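Local coordinates for protein sortase (Actinomyces oris, PDB 5UTT) that probably cleaves sorting signals of surface proteins and joins those proteins to the cell envelope or to pili, as a transpeptidase of the sortase family, at residues L32-W37 and D93-G98; G39-N44 and G86-R91; M45-G50 and A59-Y64; W109-V114 and G178-V183; R142-T147 and V165-A170. All blocks are in the same frame, centred on the assembly; numbering follows the deposited sequence.

Contact 1 of 5, residues L32-W37 and D93-G98; sequences LVVPKW and DLLQEG
V34 and L95 pack side against side, their chains inclined to one another, with V34 CG1 3.6 Å from L95 CD2. The other methyl of the same leucine, CD1, sits 4.1 Å from W37 CZ2, where the leucine and the tryptophan cross at about a right angle. L95 thus divides its fork between valine and indole, which suits a branched residue in a buried place. W37 CG lies anti to its own carbonyl carbon (chi1 -66°), and the V34 CB packs over one face of the indole, toward its rim. L94 comes to the edge of the ring, its CD1 4.4 Å from W37 CD1, while W37 NE1 is used by the carbonyl of R91.

K36 runs out in an extended chain past L94, and its NZ gives a hydrogen bond of 3.2 Å to L94 O. The donor lies nearly along the C=O axis, at a C=O...N angle of 169°. Q96 crosses the lysine chain at about a right angle. D99, just beyond the 93-98 segment, forms a salt bridge with the same ammonium and also accepts from Q96 N. The apolar methyls join the turn that follows strand 28-33 to the loop before strand 100-104 on the buried side, and the ammonium, shared between a carbonyl and a carboxylate, ties the two segments together on the more exposed side, where a long charged residue is apt.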
# COMPACT_ATOMS: atom_id res chain seq x y z
N LEU A 32 6.05 -1.40 -4.03
CA LEU A 32 5.05 -0.37 -4.09
C LEU A 32 5.48 0.73 -5.04
O LEU A 32 6.56 1.29 -4.90
CB LEU A 32 4.81 0.25 -2.71
CG LEU A 32 3.73 1.31 -2.54
CD1 LEU A 32 2.33 0.74 -2.80
CD2 LEU A 32 3.85 1.95 -1.16
N VAL A 33 4.61 1.07 -5.97
CA VAL A 33 4.87 2.20 -6.89
C VAL A 33 3.68 3.16 -6.78
O VAL A 33 2.52 2.79 -6.98
CB VAL A 33 5.08 1.72 -8.34
CG1 VAL A 33 5.18 2.90 -9.26
CG2 VAL A 33 6.33 0.84 -8.46
N VAL A 34 3.96 4.42 -6.47
CA VAL A 34 2.90 5.44 -6.43
C VAL A 34 3.28 6.53 -7.44
O VAL A 34 4.25 7.28 -7.21
CB VAL A 34 2.73 5.99 -5.01
CG1 VAL A 34 1.67 7.09 -5.00
CG2 VAL A 34 2.43 4.87 -4.00
N PRO A 35 2.53 6.68 -8.52
CA PRO A 35 2.94 7.66 -9.55
C PRO A 35 3.13 9.11 -9.09
O PRO A 35 4.00 9.82 -9.60
CB PRO A 35 1.82 7.54 -10.57
CG PRO A 35 1.42 6.11 -10.47
CD PRO A 35 1.39 5.85 -9.00
N LYS A 36 2.38 9.54 -8.09
CA LYS A 36 2.61 10.88 -7.51
C LYS A 36 3.91 11.05 -6.71
O LYS A 36 4.19 12.16 -6.21
CB LYS A 36 1.46 11.27 -6.64
CG LYS A 36 0.27 11.72 -7.48
CD LYS A 36 -0.58 12.65 -6.67
CE LYS A 36 -1.50 13.48 -7.52
NZ LYS A 36 -2.54 14.01 -6.60
N TRP A 37 4.63 9.98 -6.50
CA TRP A 37 5.88 10.02 -5.77
C TRP A 37 7.08 9.95 -6.71
O TRP A 37 8.25 10.01 -6.22
CB TRP A 37 5.94 8.90 -4.71
CG TRP A 37 4.95 9.05 -3.59
CD1 TRP A 37 4.16 10.15 -3.33
CD2 TRP A 37 4.64 8.09 -2.57
NE1 TRP A 37 3.38 9.92 -2.26
CE2 TRP A 37 3.63 8.68 -1.76
CE3 TRP A 37 5.08 6.79 -2.26
CZ2 TRP A 37 3.08 8.02 -0.66
CZ3 TRP A 37 4.51 6.15 -1.18
CH2 TRP A 37 3.51 6.77 -0.40
N ASP A 93 0.57 12.62 1.96
CA ASP A 93 -0.40 13.74 1.92
C ASP A 93 -0.70 14.24 0.51
O ASP A 93 -1.61 15.04 0.35
CB ASP A 93 0.05 14.91 2.81
CG ASP A 93 1.44 15.41 2.45
OD1 ASP A 93 2.06 14.89 1.53
OD2 ASP A 93 1.87 16.38 3.08
N LEU A 94 -0.00 13.74 -0.51
CA LEU A 94 -0.22 14.17 -1.88
C LEU A 94 -1.32 13.35 -2.50
O LEU A 94 -1.74 13.66 -3.57
CB LEU A 94 1.02 14.01 -2.74
CG LEU A 94 2.28 14.80 -2.32
CD1 LEU A 94 3.37 14.44 -3.32
CD2 LEU A 94 2.04 16.29 -2.29
N LEU A 95 -1.76 12.30 -1.84
CA LEU A 95 -2.68 11.35 -2.46
C LEU A 95 -4.10 11.87 -2.31
O LEU A 95 -4.58 12.17 -1.20
CB LEU A 95 -2.49 9.97 -1.84
CG LEU A 95 -1.10 9.35 -2.00
CD1 LEU A 95 -0.95 8.06 -1.23
CD2 LEU A 95 -0.86 9.11 -3.48
N GLN A 96 -4.78 11.98 -3.45
CA GLN A 96 -6.13 12.47 -3.50
C GLN A 96 -7.00 11.40 -4.17
O GLN A 96 -6.50 10.50 -4.85
CB GLN A 96 -6.14 13.77 -4.32
CG GLN A 96 -5.12 14.82 -3.85
CD GLN A 96 -4.98 16.01 -4.78
OE1 GLN A 96 -5.87 16.33 -5.55
NE2 GLN A 96 -3.84 16.71 -4.68
N GLU A 97 -8.30 11.54 -4.01
CA GLU A 97 -9.21 10.62 -4.66
C GLU A 97 -8.87 10.42 -6.14
O GLU A 97 -8.68 11.38 -6.91
CB GLU A 97 -10.62 11.13 -4.52
CG GLU A 97 -11.65 10.13 -5.02
CD GLU A 97 -13.02 10.73 -5.13
OE1 GLU A 97 -13.20 11.93 -4.79
OE2 GLU A 97 -13.93 9.98 -5.58
N GLY A 98 -8.81 9.16 -6.54
CA GLY A 98 -8.48 8.79 -7.91
C GLY A 98 -7.01 8.58 -8.24
O GLY A 98 -6.67 7.98 -9.27

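Contact 2 of 5, residues G39-N44 and G86-R91; sequences GVTNNN and GNSFRR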
# COMPACT_ATOMS: atom_id res chain seq x y z
N GLY A 39 9.88 11.40 -8.50
CA GLY A 39 10.60 12.64 -8.26
C GLY A 39 10.69 13.01 -6.79
O GLY A 39 11.43 13.92 -6.42
N VAL A 40 9.94 12.29 -5.96
CA VAL A 40 9.93 12.45 -4.52
C VAL A 40 10.84 11.41 -3.89
O VAL A 40 11.84 11.75 -3.23
CB VAL A 40 8.49 12.33 -3.95
CG1 VAL A 40 8.50 12.48 -2.43
CG2 VAL A 40 7.56 13.32 -4.63
N THR A 41 10.55 10.14 -4.14
CA THR A 41 11.35 9.03 -3.65
C THR A 41 11.86 8.22 -4.85
O THR A 41 11.51 8.53 -5.97
CB THR A 41 10.54 8.12 -2.70
OG1 THR A 41 9.59 7.37 -3.43
CG2 THR A 41 9.78 8.92 -1.66
N ASN A 42 12.67 7.18 -4.62
CA ASN A 42 13.07 6.27 -5.68
C ASN A 42 11.84 5.56 -6.25
O ASN A 42 11.91 4.99 -7.35
CB ASN A 42 14.03 5.21 -5.17
CG ASN A 42 15.29 5.83 -4.58
OD1 ASN A 42 15.49 7.03 -4.64
ND2 ASN A 42 16.13 5.00 -3.99
N ASN A 43 10.77 5.53 -5.45
CA ASN A 43 9.47 5.00 -5.89
C ASN A 43 9.54 3.52 -6.31
O ASN A 43 8.92 3.08 -7.29
CB ASN A 43 8.88 5.89 -6.97
CG ASN A 43 7.35 5.84 -7.00
OD1 ASN A 43 6.72 5.42 -6.03
ND2 ASN A 43 6.76 6.36 -8.06
N ASN A 44 10.23 2.73 -5.51
CA ASN A 44 10.31 1.31 -5.78
C ASN A 44 10.43 0.56 -4.48
O ASN A 44 11.25 -0.33 -4.31
CB ASN A 44 11.43 0.97 -6.77
CG ASN A 44 12.81 1.25 -6.24
OD1 ASN A 44 13.01 2.04 -5.32
ND2 ASN A 44 13.79 0.56 -6.79
N GLY A 86 15.35 7.26 0.73
CA GLY A 86 15.31 6.48 -0.47
C GLY A 86 13.85 6.17 -0.75
O GLY A 86 13.32 6.60 -1.77
N ASN A 87 13.20 5.48 0.18
CA ASN A 87 11.77 5.11 0.06
C ASN A 87 11.11 5.31 1.39
O ASN A 87 11.62 4.88 2.41
CB ASN A 87 11.60 3.65 -0.36
CG ASN A 87 11.82 3.43 -1.85
OD1 ASN A 87 11.14 4.06 -2.70
ND2 ASN A 87 12.68 2.48 -2.18
N SER A 88 9.92 5.91 1.38
CA SER A 88 9.18 6.20 2.59
C SER A 88 7.75 6.61 2.24
O SER A 88 7.47 6.84 1.08
CB SER A 88 9.76 7.37 3.30
OG SER A 88 9.52 8.57 2.56
N PHE A 89 6.91 6.83 3.24
CA PHE A 89 5.52 7.37 2.99
C PHE A 89 5.51 8.89 3.27
O PHE A 89 4.52 9.50 3.72
CB PHE A 89 4.48 6.62 3.85
CG PHE A 89 4.19 5.19 3.44
CD1 PHE A 89 4.86 4.57 2.40
CD2 PHE A 89 3.21 4.46 4.10
CE1 PHE A 89 4.54 3.28 2.01
CE2 PHE A 89 2.91 3.17 3.72
CZ PHE A 89 3.59 2.57 2.70
N ARG A 90 6.67 9.54 3.10
CA ARG A 90 6.79 10.94 3.45
C ARG A 90 5.67 11.79 2.90
O ARG A 90 5.16 12.69 3.60
CB ARG A 90 8.10 11.48 2.89
CG ARG A 90 8.38 12.91 3.28
CD ARG A 90 9.64 13.35 2.57
NE ARG A 90 10.12 14.61 3.08
CZ ARG A 90 11.15 15.28 2.56
NH1 ARG A 90 11.80 14.80 1.50
NH2 ARG A 90 11.52 16.43 3.11
N ARG A 91 5.32 11.55 1.64
CA ARG A 91 4.43 12.44 0.92
C ARG A 91 3.12 11.74 0.73
O ARG A 91 2.48 11.92 -0.27
CB ARG A 91 5.06 12.98 -0.37
CG ARG A 91 6.14 14.02 -0.12
CD ARG A 91 5.52 15.40 0.08
NE ARG A 91 4.85 15.60 1.38
CZ ARG A 91 5.47 15.91 2.51
NH1 ARG A 91 6.81 16.06 2.57
NH2 ARG A 91 4.75 16.08 3.61
O HOH W 1 8.81 5.46 -1.81
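N44 and N87 meet through their amides: N44 CG stands between its backbone N and carbonyl carbon (chi1 65°); its CB points away from the other loop, yet the amide end comes nearer to it. N87 CG lies anti to its carbonyl carbon (chi1 -79°). The two loops belong to the sortase beta-barrel fold. Segment 39-44 links strand 28-33 to strand 45-49, and the loop holding 86-91 leads from strand 74-79 toward strand 100-104. N87 ND2 donates to N44 OD1 at 3.2 Å, in the plane of its own amide, although the two amide planes are 53° apart. N87 OD1 in turn accepts from N44 N at 3.2 Å. One asparagine, offering both a donor and an acceptor, thereby fastens side chain and backbone of another.

Beside this pair N42 N donates to G86 O at 3.0 Å. T41 leans on the same carbonyl with its CB, and its CG2 faces S88. S88 OG accepts from R90 N in an ST turn that shapes the second loop. At the far end V40 CG1 touches the aliphatic part of R91, 3.6 Å from CG, the two side chains crossing at about a right angle; the guanidinium turns away to D93 and E156. N43 points away from the contact, and N43 ND2 donates to V34 O. Between the loops one water completes the link, lying 2.6 Å from T41 OG1 and 2.9 Å from N87 OD1.

Contact 3 of 5, residues M45-G50 and A59-Y64; sequences MPIMEG and AAAGHY
The parallel pairing of I47 with A61, M48 with G62 and E49 with H63 builds one part of the sortase barrel, where strands 45-49 and 61-63 run side by side. Four backbone bonds carry it: A61 N to P46 O, M48 N to A61 O at 2.8 Å, H63 N to M48 O, and G50 N to H63 O. Proline suits position 46 because only its carbonyl is called on here.

Above one face of the sheet E49 and H63 lie side by side, pointing the same way. H63 ND1 gives E49 OE1 a bond of 2.7 Å, nearly straight at 168° and in the plane of the imidazole; the oxygen is met on its syn side. A bend at chi2 (73°) carries the E49 CD back toward the ring. H63 NE2 donates to Q68 O, which is consistent with an imidazole bearing both protons and a positive charge, and F76 stacks on the ring. On that same face I47 CG1 packs 4.1 Å from A61 CB.

M48 on the other face reaches A60 CB with CE, also at 4.1 Å, and M45 CE lies 3.5 Å from A60 C. G62 has to be small, for G50 O comes within 3.1 Å of its CA. That oxygen is buried with no partner. Two parallel neighbours joined in this way over a short helix, here 53-56, form a beta-alpha-beta unit.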
# COMPACT_ATOMS: atom_id res chain seq x y z
N MET A 45 9.52 0.93 -3.58
CA MET A 45 9.61 0.53 -2.22
C MET A 45 9.24 -0.91 -2.05
O MET A 45 8.11 -1.32 -2.43
CB MET A 45 8.69 1.44 -1.40
CG MET A 45 8.80 1.28 0.09
SD MET A 45 7.87 2.57 0.93
CE MET A 45 8.32 2.34 2.67
N PRO A 46 10.13 -1.73 -1.49
CA PRO A 46 9.74 -3.15 -1.28
C PRO A 46 8.65 -3.24 -0.23
O PRO A 46 8.59 -2.42 0.69
CB PRO A 46 11.03 -3.82 -0.75
CG PRO A 46 12.07 -2.78 -0.90
CD PRO A 46 11.46 -1.46 -0.92
N ILE A 47 7.73 -4.20 -0.44
CA ILE A 47 6.77 -4.59 0.54
C ILE A 47 7.11 -5.95 1.12
O ILE A 47 7.22 -6.94 0.38
CB ILE A 47 5.34 -4.67 -0.07
CG1 ILE A 47 4.97 -3.34 -0.77
CG2 ILE A 47 4.36 -4.96 1.04
CD1 ILE A 47 3.71 -3.46 -1.67
N MET A 48 7.21 -6.00 2.44
CA MET A 48 7.56 -7.26 3.14
C MET A 48 6.52 -7.65 4.17
O MET A 48 5.82 -6.78 4.69
CB MET A 48 8.96 -7.15 3.79
CG MET A 48 10.06 -7.03 2.79
SD MET A 48 11.57 -6.54 3.66
CE MET A 48 12.57 -6.03 2.28
N GLU A 49 6.42 -8.93 4.48
CA GLU A 49 5.54 -9.39 5.54
C GLU A 49 6.00 -8.88 6.90
O GLU A 49 7.17 -8.99 7.26
CB GLU A 49 5.42 -10.91 5.50
CG GLU A 49 4.49 -11.53 6.54
CD GLU A 49 3.01 -11.31 6.25
OE1 GLU A 49 2.66 -10.62 5.26
OE2 GLU A 49 2.22 -11.80 7.06
N GLY A 50 5.08 -8.32 7.68
CA GLY A 50 5.42 -7.89 9.06
C GLY A 50 5.70 -6.43 9.22
O GLY A 50 6.07 -5.73 8.23
N ALA A 59 13.56 0.59 4.75
CA ALA A 59 12.94 1.54 3.82
C ALA A 59 11.97 0.74 2.97
O ALA A 59 11.90 0.93 1.75
CB ALA A 59 13.96 2.22 2.94
N ALA A 60 11.34 -0.20 3.66
CA ALA A 60 10.29 -1.09 3.07
C ALA A 60 8.97 -0.89 3.76
O ALA A 60 8.89 -0.51 4.92
CB ALA A 60 10.72 -2.54 3.19
N ALA A 61 7.88 -1.15 3.02
CA ALA A 61 6.58 -1.16 3.58
C ALA A 61 6.35 -2.52 4.21
O ALA A 61 6.84 -3.52 3.69
CB ALA A 61 5.57 -0.91 2.50
N GLY A 62 5.62 -2.55 5.30
CA GLY A 62 5.31 -3.80 5.99
C GLY A 62 3.83 -4.21 6.02
O GLY A 62 2.97 -3.43 6.41
N HIS A 63 3.54 -5.45 5.66
CA HIS A 63 2.17 -5.93 5.69
C HIS A 63 1.75 -6.32 7.10
O HIS A 63 2.37 -7.17 7.73
CB HIS A 63 2.02 -7.11 4.76
CG HIS A 63 0.64 -7.71 4.72
ND1 HIS A 63 0.46 -9.07 4.84
CD2 HIS A 63 -0.59 -7.18 4.54
CE1 HIS A 63 -0.84 -9.35 4.75
NE2 HIS A 63 -1.49 -8.22 4.54
N TYR A 64 0.66 -5.72 7.56
CA TYR A 64 0.01 -6.14 8.80
C TYR A 64 -0.39 -7.62 8.68
O TYR A 64 -1.17 -8.01 7.78
CB TYR A 64 -1.21 -5.26 9.11
CG TYR A 64 -0.92 -3.81 9.53
CD1 TYR A 64 -0.70 -2.80 8.59
CD2 TYR A 64 -0.88 -3.47 10.87
CE1 TYR A 64 -0.46 -1.49 8.99
CE2 TYR A 64 -0.63 -2.17 11.29
CZ TYR A 64 -0.42 -1.19 10.35
OH TYR A 64 -0.18 0.12 10.72

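Contact 4 of 5, residues W109-V114 and G178-V183; sequences WYVFKV and GRPESV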
# COMPACT_ATOMS: atom_id res chain seq x y z
N TRP A 109 0.66 -6.97 -11.97
CA TRP A 109 0.50 -5.58 -11.53
C TRP A 109 -0.86 -5.44 -10.91
O TRP A 109 -1.87 -5.73 -11.57
CB TRP A 109 0.58 -4.62 -12.71
CG TRP A 109 1.93 -4.53 -13.35
CD1 TRP A 109 2.35 -5.19 -14.46
CD2 TRP A 109 3.02 -3.68 -12.96
NE1 TRP A 109 3.65 -4.85 -14.77
CE2 TRP A 109 4.08 -3.91 -13.87
CE3 TRP A 109 3.21 -2.75 -11.92
CZ2 TRP A 109 5.30 -3.22 -13.77
CZ3 TRP A 109 4.41 -2.09 -11.84
CH2 TRP A 109 5.43 -2.32 -12.76
N TYR A 110 -0.92 -5.00 -9.64
CA TYR A 110 -2.20 -4.68 -9.02
C TYR A 110 -2.36 -3.18 -8.94
O TYR A 110 -1.53 -2.49 -8.31
CB TYR A 110 -2.28 -5.24 -7.62
CG TYR A 110 -2.17 -6.74 -7.51
CD1 TYR A 110 -0.94 -7.37 -7.40
CD2 TYR A 110 -3.30 -7.54 -7.44
CE1 TYR A 110 -0.83 -8.72 -7.25
CE2 TYR A 110 -3.19 -8.90 -7.31
CZ TYR A 110 -1.97 -9.50 -7.20
OH TYR A 110 -1.86 -10.84 -7.07
N VAL A 111 -3.44 -2.67 -9.55
CA VAL A 111 -3.67 -1.24 -9.55
C VAL A 111 -4.95 -0.89 -8.76
O VAL A 111 -6.09 -1.34 -9.08
CB VAL A 111 -3.73 -0.62 -10.97
CG1 VAL A 111 -4.06 0.87 -10.87
CG2 VAL A 111 -2.47 -0.84 -11.80
N PHE A 112 -4.73 -0.06 -7.73
CA PHE A 112 -5.75 0.46 -6.83
C PHE A 112 -5.92 1.96 -7.06
O PHE A 112 -4.97 2.68 -7.43
CB PHE A 112 -5.39 0.18 -5.36
CG PHE A 112 -5.15 -1.25 -5.04
CD1 PHE A 112 -3.92 -1.88 -5.33
CD2 PHE A 112 -6.10 -1.99 -4.36
CE1 PHE A 112 -3.71 -3.21 -5.00
CE2 PHE A 112 -5.90 -3.33 -4.05
CZ PHE A 112 -4.71 -3.95 -4.37
N LYS A 113 -7.14 2.46 -6.79
CA LYS A 113 -7.41 3.89 -6.88
C LYS A 113 -7.89 4.46 -5.55
O LYS A 113 -8.78 3.87 -4.92
CB LYS A 113 -8.47 4.14 -7.96
CG LYS A 113 -8.00 3.73 -9.34
CD LYS A 113 -7.02 4.72 -9.93
CE LYS A 113 -7.14 4.80 -11.46
NZ LYS A 113 -8.41 5.44 -11.98
N VAL A 114 -7.24 5.55 -5.11
CA VAL A 114 -7.53 6.15 -3.82
C VAL A 114 -9.03 6.56 -3.70
O VAL A 114 -9.59 7.16 -4.61
CB VAL A 114 -6.62 7.35 -3.51
CG1 VAL A 114 -7.11 8.11 -2.29
CG2 VAL A 114 -5.21 6.87 -3.29
N GLY A 178 2.36 -6.76 -20.00
CA GLY A 178 2.17 -5.33 -20.01
C GLY A 178 2.30 -4.71 -18.63
O GLY A 178 2.39 -5.42 -17.63
N ARG A 179 2.26 -3.39 -18.60
CA ARG A 179 2.31 -2.66 -17.35
C ARG A 179 1.48 -1.37 -17.47
O ARG A 179 1.16 -0.93 -18.59
CB ARG A 179 3.76 -2.40 -16.96
CG ARG A 179 4.41 -1.29 -17.74
CD ARG A 179 5.90 -1.22 -17.36
NE ARG A 179 6.56 -0.16 -18.10
CZ ARG A 179 7.87 -0.11 -18.37
NH1 ARG A 179 8.69 -1.05 -17.97
NH2 ARG A 179 8.35 0.90 -19.06
N PRO A 180 1.09 -0.77 -16.33
CA PRO A 180 0.30 0.45 -16.39
C PRO A 180 1.00 1.60 -17.09
O PRO A 180 2.22 1.78 -16.94
CB PRO A 180 0.08 0.79 -14.92
CG PRO A 180 0.16 -0.51 -14.23
CD PRO A 180 1.26 -1.22 -14.94
N GLU A 181 0.21 2.43 -17.75
CA GLU A 181 0.75 3.59 -18.47
C GLU A 181 1.49 4.56 -17.59
O GLU A 181 2.44 5.18 -18.06
CB GLU A 181 -0.35 4.33 -19.22
CG GLU A 181 -0.79 3.63 -20.50
CD GLU A 181 0.23 3.68 -21.63
OE1 GLU A 181 0.73 4.79 -21.95
OE2 GLU A 181 0.54 2.62 -22.22
N SER A 182 1.05 4.69 -16.34
CA SER A 182 1.69 5.60 -15.37
C SER A 182 3.09 5.16 -14.97
O SER A 182 3.87 5.97 -14.44
CB SER A 182 0.85 5.71 -14.10
OG SER A 182 0.67 4.43 -13.50
N VAL A 183 3.39 3.87 -15.13
CA VAL A 183 4.68 3.36 -14.69
C VAL A 183 5.70 3.88 -15.70
O VAL A 183 5.59 3.60 -16.89
CB VAL A 183 4.65 1.82 -14.57
CG1 VAL A 183 6.06 1.24 -14.52
CG2 VAL A 183 3.84 1.42 -13.34
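W109 takes the chain beyond strand 161-174 on one face of its indole. P180 CD sits over that face, 3.8 Å from the centroid of the five-membered ring, a CH-pi contact to which R179 CA adds a second at 4.0 Å. R179 CB rests on the face, 3.3 Å from W109 NE1. A flat aromatic against a rigid proline ring makes this the close-fitting part. V183 meets W109 tip to tip, its CG2 3.9 Å from CZ3, while V111 and P180 slide past each other in opposite directions with V111 CG2 3.6 Å from P180 CG.

The outer side is looser. R179 is exposed; its aliphatic chain runs alongside the indole, CD still 4.2 Å from W109 CZ2, and only its end leads away from strand 108-120. A type I turn, P180 to V183, brings V183 back to the ring. Y171 of strand 161-174 touches both V111 and P180, and S182 reaches I102 and E100 of strand 100-104, so the tail lies across these three strands.

Contact 5 of 5, residues R142-T147 and V165-A170; sequences RYITLT and VHAKFA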
# COMPACT_ATOMS: atom_id res chain seq x y z
N ARG A 142 -11.81 -5.36 -2.88
CA ARG A 142 -10.41 -5.53 -2.57
C ARG A 142 -9.81 -4.14 -2.36
O ARG A 142 -9.88 -3.28 -3.26
CB ARG A 142 -9.75 -6.23 -3.74
CG ARG A 142 -10.23 -7.63 -4.00
CD ARG A 142 -9.75 -8.12 -5.36
NE ARG A 142 -10.07 -9.53 -5.49
CZ ARG A 142 -11.26 -10.00 -5.82
NH1 ARG A 142 -12.28 -9.18 -6.11
NH2 ARG A 142 -11.43 -11.32 -5.88
N TYR A 143 -9.24 -3.90 -1.17
CA TYR A 143 -8.60 -2.62 -0.86
C TYR A 143 -7.13 -2.82 -0.56
O TYR A 143 -6.69 -3.93 -0.20
CB TYR A 143 -9.21 -1.96 0.37
CG TYR A 143 -10.48 -1.21 0.12
CD1 TYR A 143 -10.46 0.13 -0.17
CD2 TYR A 143 -11.69 -1.88 0.09
CE1 TYR A 143 -11.62 0.83 -0.41
CE2 TYR A 143 -12.87 -1.19 -0.16
CZ TYR A 143 -12.81 0.17 -0.43
OH TYR A 143 -13.93 0.90 -0.69
N ILE A 144 -6.42 -1.71 -0.69
CA ILE A 144 -5.06 -1.55 -0.06
C ILE A 144 -5.21 -0.39 0.92
O ILE A 144 -5.97 0.54 0.67
CB ILE A 144 -3.91 -1.36 -1.09
CG1 ILE A 144 -2.51 -1.47 -0.41
CG2 ILE A 144 -3.95 -0.02 -1.81
CD1 ILE A 144 -1.33 -1.47 -1.34
N THR A 145 -4.45 -0.44 2.01
CA THR A 145 -4.46 0.62 2.97
C THR A 145 -3.01 0.93 3.28
O THR A 145 -2.26 0.02 3.55
CB THR A 145 -5.19 0.23 4.27
OG1 THR A 145 -6.59 0.00 3.98
CG2 THR A 145 -5.14 1.35 5.28
N LEU A 146 -2.67 2.20 3.19
CA LEU A 146 -1.31 2.67 3.59
C LEU A 146 -1.44 3.45 4.86
O LEU A 146 -2.26 4.40 4.91
CB LEU A 146 -0.69 3.55 2.51
CG LEU A 146 0.17 2.92 1.40
CD1 LEU A 146 -0.58 1.89 0.64
CD2 LEU A 146 0.71 3.99 0.45
N THR A 147 -0.54 3.18 5.83
CA THR A 147 -0.53 3.85 7.11
C THR A 147 0.84 4.41 7.42
O THR A 147 1.84 3.79 7.12
CB THR A 147 -1.00 2.94 8.31
OG1 THR A 147 0.01 2.03 8.77
CG2 THR A 147 -2.21 2.06 7.92
N VAL A 165 -4.38 6.08 4.09
CA VAL A 165 -4.94 6.18 2.73
C VAL A 165 -5.58 4.86 2.33
O VAL A 165 -4.95 3.82 2.39
CB VAL A 165 -3.89 6.59 1.67
CG1 VAL A 165 -4.45 6.57 0.23
CG2 VAL A 165 -3.38 7.96 1.98
N HIS A 166 -6.82 4.94 1.87
CA HIS A 166 -7.51 3.76 1.31
C HIS A 166 -7.62 3.82 -0.22
O HIS A 166 -7.92 4.87 -0.78
CB HIS A 166 -8.94 3.67 1.89
CG HIS A 166 -8.99 3.35 3.35
ND1 HIS A 166 -9.69 4.11 4.26
CD2 HIS A 166 -8.36 2.40 4.06
CE1 HIS A 166 -9.53 3.60 5.47
NE2 HIS A 166 -8.71 2.57 5.37
N ALA A 167 -7.39 2.70 -0.89
CA ALA A 167 -7.52 2.59 -2.34
C ALA A 167 -8.25 1.29 -2.70
O ALA A 167 -7.96 0.22 -2.17
CB ALA A 167 -6.17 2.68 -3.06
N LYS A 168 -9.27 1.43 -3.55
CA LYS A 168 -10.07 0.30 -4.02
C LYS A 168 -9.49 -0.29 -5.32
O LYS A 168 -9.06 0.45 -6.21
CB LYS A 168 -11.51 0.78 -4.24
CG LYS A 168 -12.46 -0.34 -4.65
CD LYS A 168 -13.91 0.13 -4.59
CE LYS A 168 -14.80 -0.86 -5.29
NZ LYS A 168 -16.26 -0.59 -5.11
N PHE A 169 -9.50 -1.61 -5.43
CA PHE A 169 -8.95 -2.28 -6.60
C PHE A 169 -9.60 -1.80 -7.89
O PHE A 169 -10.85 -1.70 -7.94
CB PHE A 169 -9.08 -3.79 -6.42
CG PHE A 169 -8.50 -4.60 -7.54
CD1 PHE A 169 -7.12 -4.75 -7.70
CD2 PHE A 169 -9.32 -5.20 -8.46
CE1 PHE A 169 -6.60 -5.48 -8.76
CE2 PHE A 169 -8.81 -5.92 -9.50
CZ PHE A 169 -7.45 -6.05 -9.66
N ALA A 170 -8.79 -1.50 -8.91
CA ALA A 170 -9.29 -1.01 -10.19
C ALA A 170 -9.10 -2.04 -11.29
O ALA A 170 -10.07 -2.46 -11.92
CB ALA A 170 -8.61 0.30 -10.57
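Y143 and K168, I144 and A167, T145 and H166, and L146 and V165 are paired across two antiparallel strands. Backbone bonds come first: I144 and A167 exchange two, I144 N to A167 O at 2.9 Å and A167 N to I144 O at 3.0 Å, and L146 and V165 do the same. A further bond runs from F169 N to R142 O. At the non-hydrogen-bonded pairs, Y143 CA and T145 CA make CA-H...O contacts with A167 O and V165 O.

Strands 142-150 and 161-174 form a beta hairpin of the sortase barrel, and T145 to T147 open the TLXTC signature whose cysteine is the nucleophile in this family.

Among apolar contacts, I144 CG2 lies 3.7 Å from A167 CB; a residue as small as alanine lets this branch come close, and F112 of strand 108-120 touches both. K168 CB packs off-centre against the Y143 ring, 4.3 Å from its centroid, as the lysine chain extends toward D141, its salt-bridge partner.

Polar groups lie on the same face as that ring. T145 OG1 is at the imidazole edge, in plane, 3.0 Å from H166 CD2. T145 OG1 is hydrogen-bonded to N75 OD1, and H166 NE2 donates to V127 O.

How the contacts relate
Contacts 2 and 3 are both nested in the loop that contact 1 closes. Contacts 1 and 3 meet through neighbouring strands 28-33 and 45-49, L32 N bonding to M45 O (2.6 Å), though they lie on opposite sides of the chain's centre. F89 CE1 of contact 2 reaches M45 SD (3.6 Å). Contact 5 has its centre about 11 Å from that of contact 1 and about 13 Å from that of contact 4, to which V111 O and A170 N join it at 2.7 Å. Contacts 3 and 4 do not touch. The family's active-site cysteine would follow shortly after segment 142-147, whose end is met by F89 (CD2 to T147 O 3.4 Å) and by Y64 (OH to T147 OG1 2.7 Å).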